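Local structure of hypothetical Membrane Spanning Protein (Bacillus cereus, 2FB5) at residues 19-24 and 54-59; 26-31 and 44-49. The protein catalyses the condensation of two ATP molecules into cyclic di-AMP as one of three paralogous diadenylate cyclases, and is required for efficient spore formation. All coordinates share one frame; numbering follows the deposited sequence.

Interaction 1 of 2, residues 19-24 and 54-59; sequences KQMIEI and LANVQT
M21 and V57 bring the two backbones nearest each other, their CA atoms 5.6 Å apart. The segments 19-24 and 54-59 are helical throughout, and their local axes run nearly antiparallel, at 164°, with a closest approach of 8.8 Å. Four side chains, M21, I22, N56 and V57, fill the gap between them. M21 points at the other helix and meets two neighbours at once. Its CG lies 3.5 Å from CB of N56, and the same M21 CG is 3.6 Å from CG2 of V57. The thioether then follows N56: M21 SD comes to 3.7 Å from N56 CB and is also near the amide ND2, while the methyl CE stays beside the same CB. This course follows from the torsions, since M21 holds CG anti to its backbone N (chi1 -165°) and then bends at both chi2 and chi3, which folds the chain against N56. V57 CG2 lies between two residues, near M21 CG and also near I22 N and CG1, while V57 CG1 lies 3.7 Å from CG1 of I22, the two side chains crossing at about a right angle. I22 sits at the margin, on the surface, and all the touches are van der Waals ones. The two segments bury 203 Å² between them, both sides summed. M21 also rests on L60 and I24 on M53, so packing with helix 47-70 continues on both sides of 54-59 in the sequence. Q58 and T59 touch S204, close to the C terminus of the chain, which brings helix 47-70 against the residue following strand 199-203, an edge strand of the sheet within this chain. The arrangement is that of an antiparallel helical hairpin, formed by helices 4-35 and 47-70 within the N-terminal region characteristic of CdaS-type diadenylate cyclases.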
loop_
_atom_site.group_PDB
_atom_site.type_symbol
_atom_site.label_atom_id
_atom_site.label_comp_id
_atom_site.label_asym_id
_atom_site.label_seq_id
_atom_site.Cartn_x
_atom_site.Cartn_y
_atom_site.Cartn_z
ATOM N N LYS A 19 -7.987 -9.102 17.216
ATOM C CA LYS A 19 -8.546 -10.396 16.815
ATOM C C LYS A 19 -8.283 -11.453 17.879
ATOM O O LYS A 19 -9.163 -12.261 18.181
ATOM C CB LYS A 19 -7.959 -10.868 15.484
ATOM C CG LYS A 19 -8.409 -10.084 14.250
ATOM C CD LYS A 19 -7.681 -10.673 13.051
ATOM C CE LYS A 19 -8.061 -10.027 11.761
ATOM N NZ LYS A 19 -7.279 -10.640 10.642
ATOM N N GLN A 20 -7.081 -11.435 18.447
ATOM C CA GLN A 20 -6.714 -12.385 19.497
ATOM C C GLN A 20 -7.553 -12.213 20.770
ATOM O O GLN A 20 -7.939 -13.201 21.386
ATOM C CB GLN A 20 -5.223 -12.303 19.822
ATOM C CG GLN A 20 -4.293 -12.820 18.701
ATOM C CD GLN A 20 -2.813 -12.662 19.046
ATOM O OE1 GLN A 20 -2.428 -11.760 19.795
ATOM N NE2 GLN A 20 -1.972 -13.535 18.485
ATOM N N MET A 21 -7.855 -10.980 21.162
ATOM C CA MET A 21 -8.743 -10.785 22.310
ATOM C C MET A 21 -10.167 -11.232 22.023
ATOM O O MET A 21 -10.832 -11.751 22.910
ATOM C CB MET A 21 -8.748 -9.350 22.842
ATOM C CG MET A 21 -9.403 -9.261 24.253
ATOM S SD MET A 21 -8.513 -10.197 25.546
ATOM C CE MET A 21 -6.884 -9.459 25.205
ATOM N N ILE A 22 -10.632 -11.018 20.793
ATOM C CA ILE A 22 -11.950 -11.494 20.391
ATOM C C ILE A 22 -11.999 -13.026 20.483
ATOM O O ILE A 22 -12.979 -13.577 20.978
ATOM C CB ILE A 22 -12.346 -11.007 18.967
ATOM C CG1 ILE A 22 -12.524 -9.477 18.956
ATOM C CG2 ILE A 22 -13.617 -11.734 18.471
ATOM C CD1 ILE A 22 -12.803 -8.843 17.567
ATOM N N GLU A 23 -10.938 -13.700 20.028
ATOM C CA GLU A 23 -10.866 -15.164 20.106
ATOM C C GLU A 23 -10.888 -15.659 21.545
ATOM O O GLU A 23 -11.527 -16.662 21.843
ATOM C CB GLU A 23 -9.614 -15.706 19.418
ATOM C CG GLU A 23 -9.586 -15.523 17.922
ATOM C CD GLU A 23 -8.304 -16.053 17.292
ATOM O OE1 GLU A 23 -7.228 -16.028 17.949
ATOM O OE2 GLU A 23 -8.378 -16.490 16.132
ATOM N N ILE A 24 -10.185 -14.956 22.428
ATOM C CA ILE A 24 -10.174 -15.284 23.853
ATOM C C ILE A 24 -11.591 -15.207 24.462
ATOM O O ILE A 24 -12.014 -16.110 25.200
ATOM C CB ILE A 24 -9.174 -14.385 24.605
ATOM C CG1 ILE A 24 -7.736 -14.765 24.201
ATOM C CG2 ILE A 24 -9.369 -14.491 26.126
ATOM C CD1 ILE A 24 -6.671 -13.803 24.716
ATOM N N LEU A 54 -14.154 -8.405 27.153
ATOM C CA LEU A 54 -14.870 -7.514 26.249
ATOM C C LEU A 54 -14.354 -6.081 26.360
ATOM O O LEU A 54 -14.290 -5.354 25.366
ATOM C CB LEU A 54 -16.333 -7.542 26.617
ATOM C CG LEU A 54 -17.276 -7.710 25.463
ATOM C CD1 LEU A 54 -17.188 -9.170 25.013
ATOM C CD2 LEU A 54 -18.656 -7.365 25.956
ATOM N N ALA A 55 -13.994 -5.683 27.580
ATOM C CA ALA A 55 -13.377 -4.379 27.814
ATOM C C ALA A 55 -12.034 -4.273 27.084
ATOM O O ALA A 55 -11.713 -3.224 26.525
ATOM C CB ALA A 55 -13.204 -4.130 29.312
ATOM N N ASN A 56 -11.258 -5.361 27.107
ATOM C CA ASN A 56 -10.009 -5.458 26.361
ATOM C C ASN A 56 -10.217 -5.404 24.841
ATOM O O ASN A 56 -9.442 -4.763 24.139
ATOM C CB ASN A 56 -9.257 -6.740 26.734
ATOM C CG ASN A 56 -8.669 -6.701 28.145
ATOM O OD1 ASN A 56 -8.580 -5.647 28.770
ATOM N ND2 ASN A 56 -8.258 -7.862 28.641
ATOM N N VAL A 57 -11.240 -6.085 24.331
ATOM C CA VAL A 57 -11.566 -5.999 22.906
ATOM C C VAL A 57 -11.802 -4.538 22.546
ATOM O O VAL A 57 -11.266 -4.053 21.557
ATOM C CB VAL A 57 -12.805 -6.859 22.503
ATOM C CG1 VAL A 57 -13.250 -6.555 21.069
ATOM C CG2 VAL A 57 -12.506 -8.354 22.640
ATOM N N GLN A 58 -12.593 -3.843 23.362
ATOM C CA GLN A 58 -12.944 -2.446 23.095
ATOM C C GLN A 58 -11.696 -1.553 23.087
ATOM O O GLN A 58 -11.541 -0.721 22.210
ATOM C CB GLN A 58 -14.023 -1.944 24.077
ATOM C CG GLN A 58 -14.383 -0.466 23.920
ATOM C CD GLN A 58 -15.878 -0.201 23.667
ATOM O OE1 GLN A 58 -16.753 -0.785 24.315
ATOM N NE2 GLN A 58 -16.166 0.701 22.726
ATOM N N THR A 59 -10.803 -1.766 24.049
ATOM C CA THR A 59 -9.576 -0.988 24.169
ATOM C C THR A 59 -8.636 -1.220 22.993
ATOM O O THR A 59 -8.099 -0.267 22.425
ATOM C CB THR A 59 -8.866 -1.316 25.497
ATOM O OG1 THR A 59 -9.746 -0.952 26.570
ATOM C CG2 THR A 59 -7.566 -0.533 25.621
#

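Interaction 2 of 2, residues 26-31 and 44-49; sequences EKELSI and LCKMED
E28 and K46 carry most of this contact, which buries 133 Å², both sides summed, across backbones whose nearest CA atoms, those of the same two residues, are 8.4 Å apart. The close part is aliphatic against carboxylate: E28 OE2 lies 3.4 Å from CD of K46, nearer than the lysine nitrogen, and the side chains cross at about a right angle. K46 bends at chi2 (-67°) and again at chi4, so its chain passes alongside that oxygen, and NZ ends 3.6 Å from E28 OE2 in a long salt bridge. E28 also touches M53, and K46 touches M32, which gives the charged pair apolar neighbours. This is the end of the antiparallel helical hairpin near its connecting turn, where the 3-10 segment 44-46 leads into helix 47-70 and faces the last turns of helix 4-35. The looser side is at I31, on the surface: its CG2 is 4.2 Å from K46 NZ, and the rest of the side chain leads away. The CB of D49 points toward segment 26-31, but its side chain comes no nearer than 4.9 Å, the distance from D49 OD2 to E28 OE2, a spacing of like charges that K46 may help to offset.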
loop_
_atom_site.group_PDB
_atom_site.type_symbol
_atom_site.label_atom_id
_atom_site.label_comp_id
_atom_site.label_asym_id
_atom_site.label_seq_id
_atom_site.Cartn_x
_atom_site.Cartn_y
_atom_site.Cartn_z
ATOM N N GLU A 26 -14.469 -15.351 22.704
ATOM C CA GLU A 26 -15.257 -16.396 22.044
ATOM C C GLU A 26 -15.074 -17.750 22.724
ATOM O O GLU A 26 -16.038 -18.496 22.920
ATOM C CB GLU A 26 -14.815 -16.544 20.597
ATOM C CG GLU A 26 -15.366 -15.521 19.630
ATOM C CD GLU A 26 -14.784 -15.707 18.243
ATOM O OE1 GLU A 26 -13.595 -15.384 18.040
ATOM O OE2 GLU A 26 -15.515 -16.187 17.352
ATOM N N LYS A 27 -13.821 -18.066 23.048
ATOM C CA LYS A 27 -13.462 -19.322 23.717
ATOM C C LYS A 27 -14.084 -19.415 25.112
ATOM O O LYS A 27 -14.686 -20.434 25.458
ATOM C CB LYS A 27 -11.935 -19.466 23.770
ATOM C CG LYS A 27 -11.386 -20.587 24.674
ATOM C CD LYS A 27 -9.911 -20.857 24.364
ATOM C CE LYS A 27 -9.190 -21.539 25.533
ATOM N NZ LYS A 27 -9.614 -22.971 25.705
ATOM N N GLU A 28 -13.942 -18.358 25.908
ATOM C CA GLU A 28 -14.541 -18.317 27.240
ATOM C C GLU A 28 -16.067 -18.482 27.195
ATOM O O GLU A 28 -16.637 -19.181 28.040
ATOM C CB GLU A 28 -14.164 -17.022 27.961
ATOM C CG GLU A 28 -14.416 -17.043 29.463
ATOM C CD GLU A 28 -13.539 -18.048 30.217
ATOM O OE1 GLU A 28 -12.442 -18.414 29.729
ATOM O OE2 GLU A 28 -13.961 -18.474 31.311
ATOM N N LEU A 29 -16.728 -17.859 26.217
ATOM C CA LEU A 29 -18.175 -18.028 26.062
ATOM C C LEU A 29 -18.544 -19.480 25.754
ATOM O O LEU A 29 -19.511 -20.012 26.313
ATOM C CB LEU A 29 -18.755 -17.087 24.987
ATOM C CG LEU A 29 -18.825 -15.610 25.411
ATOM C CD1 LEU A 29 -19.025 -14.725 24.197
ATOM C CD2 LEU A 29 -19.904 -15.359 26.483
ATOM N N SER A 30 -17.780 -20.128 24.871
ATOM C CA SER A 30 -18.066 -21.526 24.548
ATOM C C SER A 30 -17.853 -22.421 25.778
ATOM O O SER A 30 -18.638 -23.334 26.004
ATOM C CB SER A 30 -17.269 -22.014 23.327
ATOM O OG SER A 30 -15.928 -22.297 23.688
ATOM N N ILE A 31 -16.836 -22.129 26.589
ATOM C CA ILE A 31 -16.614 -22.831 27.858
ATOM C C ILE A 31 -17.855 -22.695 28.750
ATOM O O ILE A 31 -18.390 -23.681 29.263
ATOM C CB ILE A 31 -15.366 -22.292 28.627
ATOM C CG1 ILE A 31 -14.069 -22.540 27.851
ATOM C CG2 ILE A 31 -15.245 -22.930 30.023
ATOM C CD1 ILE A 31 -13.869 -23.973 27.411
ATOM N N LEU A 44 -21.815 -18.112 36.831
ATOM C CA LEU A 44 -21.781 -16.752 37.338
ATOM C C LEU A 44 -20.375 -16.347 37.799
ATOM O O LEU A 44 -20.031 -15.168 37.777
ATOM C CB LEU A 44 -22.803 -16.566 38.475
ATOM C CG LEU A 44 -24.285 -16.613 38.072
ATOM C CD1 LEU A 44 -25.160 -16.575 39.309
ATOM C CD2 LEU A 44 -24.669 -15.478 37.128
ATOM N N CYS A 45 -19.564 -17.325 38.189
ATOM C CA CYS A 45 -18.200 -17.049 38.612
ATOM C C CYS A 45 -17.300 -16.591 37.455
ATOM O O CYS A 45 -16.201 -16.099 37.686
ATOM C CB CYS A 45 -17.602 -18.273 39.320
ATOM S SG CYS A 45 -17.251 -19.630 38.212
ATOM N N LYS A 46 -17.769 -16.739 36.218
ATOM C CA LYS A 46 -16.970 -16.381 35.039
ATOM C C LYS A 46 -17.347 -15.046 34.396
ATOM O O LYS A 46 -16.692 -14.611 33.443
ATOM C CB LYS A 46 -17.062 -17.482 33.977
ATOM C CG LYS A 46 -16.439 -18.800 34.387
ATOM C CD LYS A 46 -14.927 -18.694 34.536
ATOM C CE LYS A 46 -14.314 -20.068 34.771
ATOM N NZ LYS A 46 -14.784 -21.033 33.719
ATOM N N MET A 47 -18.387 -14.400 34.918
ATOM C CA MET A 47 -18.926 -13.178 34.310
ATOM C C MET A 47 -17.967 -11.985 34.360
ATOM O O MET A 47 -17.846 -11.248 33.382
ATOM C CB MET A 47 -20.269 -12.810 34.936
ATOM C CG MET A 47 -21.405 -13.767 34.588
ATOM S SD MET A 47 -21.889 -13.849 32.846
ATOM C CE MET A 47 -22.798 -15.386 32.923
ATOM N N GLU A 48 -17.297 -11.800 35.496
ATOM C CA GLU A 48 -16.273 -10.767 35.656
ATOM C C GLU A 48 -15.198 -10.918 34.572
ATOM O O GLU A 48 -14.879 -9.952 33.877
ATOM C CB GLU A 48 -15.664 -10.844 37.063
ATOM C CG GLU A 48 -14.312 -10.150 37.253
ATOM C CD GLU A 48 -13.471 -10.794 38.360
ATOM O OE1 GLU A 48 -13.436 -12.049 38.436
ATOM O OE2 GLU A 48 -12.834 -10.051 39.148
ATOM N N ASP A 49 -14.670 -12.134 34.421
ATOM C CA ASP A 49 -13.684 -12.453 33.382
ATOM C C ASP A 49 -14.154 -12.048 31.981
ATOM O O ASP A 49 -13.456 -11.314 31.281
ATOM C CB ASP A 49 -13.340 -13.944 33.407
ATOM C CG ASP A 49 -12.550 -14.349 34.651
ATOM O OD1 ASP A 49 -12.025 -13.455 35.359
ATOM O OD2 ASP A 49 -12.454 -15.572 34.917
#

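Overall arrangement
From the N terminus, helix 4-35 passes first through 19-24 and then 26-31; after the turn the chain comes back through 44-49 and 54-59. The order of partners is therefore reversed: interaction 2 closes the inner loop, with 12 residues between its segments, and interaction 1 the outer one, with 29. That nesting is what two antiparallel helices require. The two contacts, their centres about 13 Å apart, tie the same pair of helices, 4-35 and 47-70. Interaction 2 lies nearer the turn, its centre about 28 Å from the chain's centre, against about 17 Å for interaction 1, which is closer to the domain built on the mixed sheet.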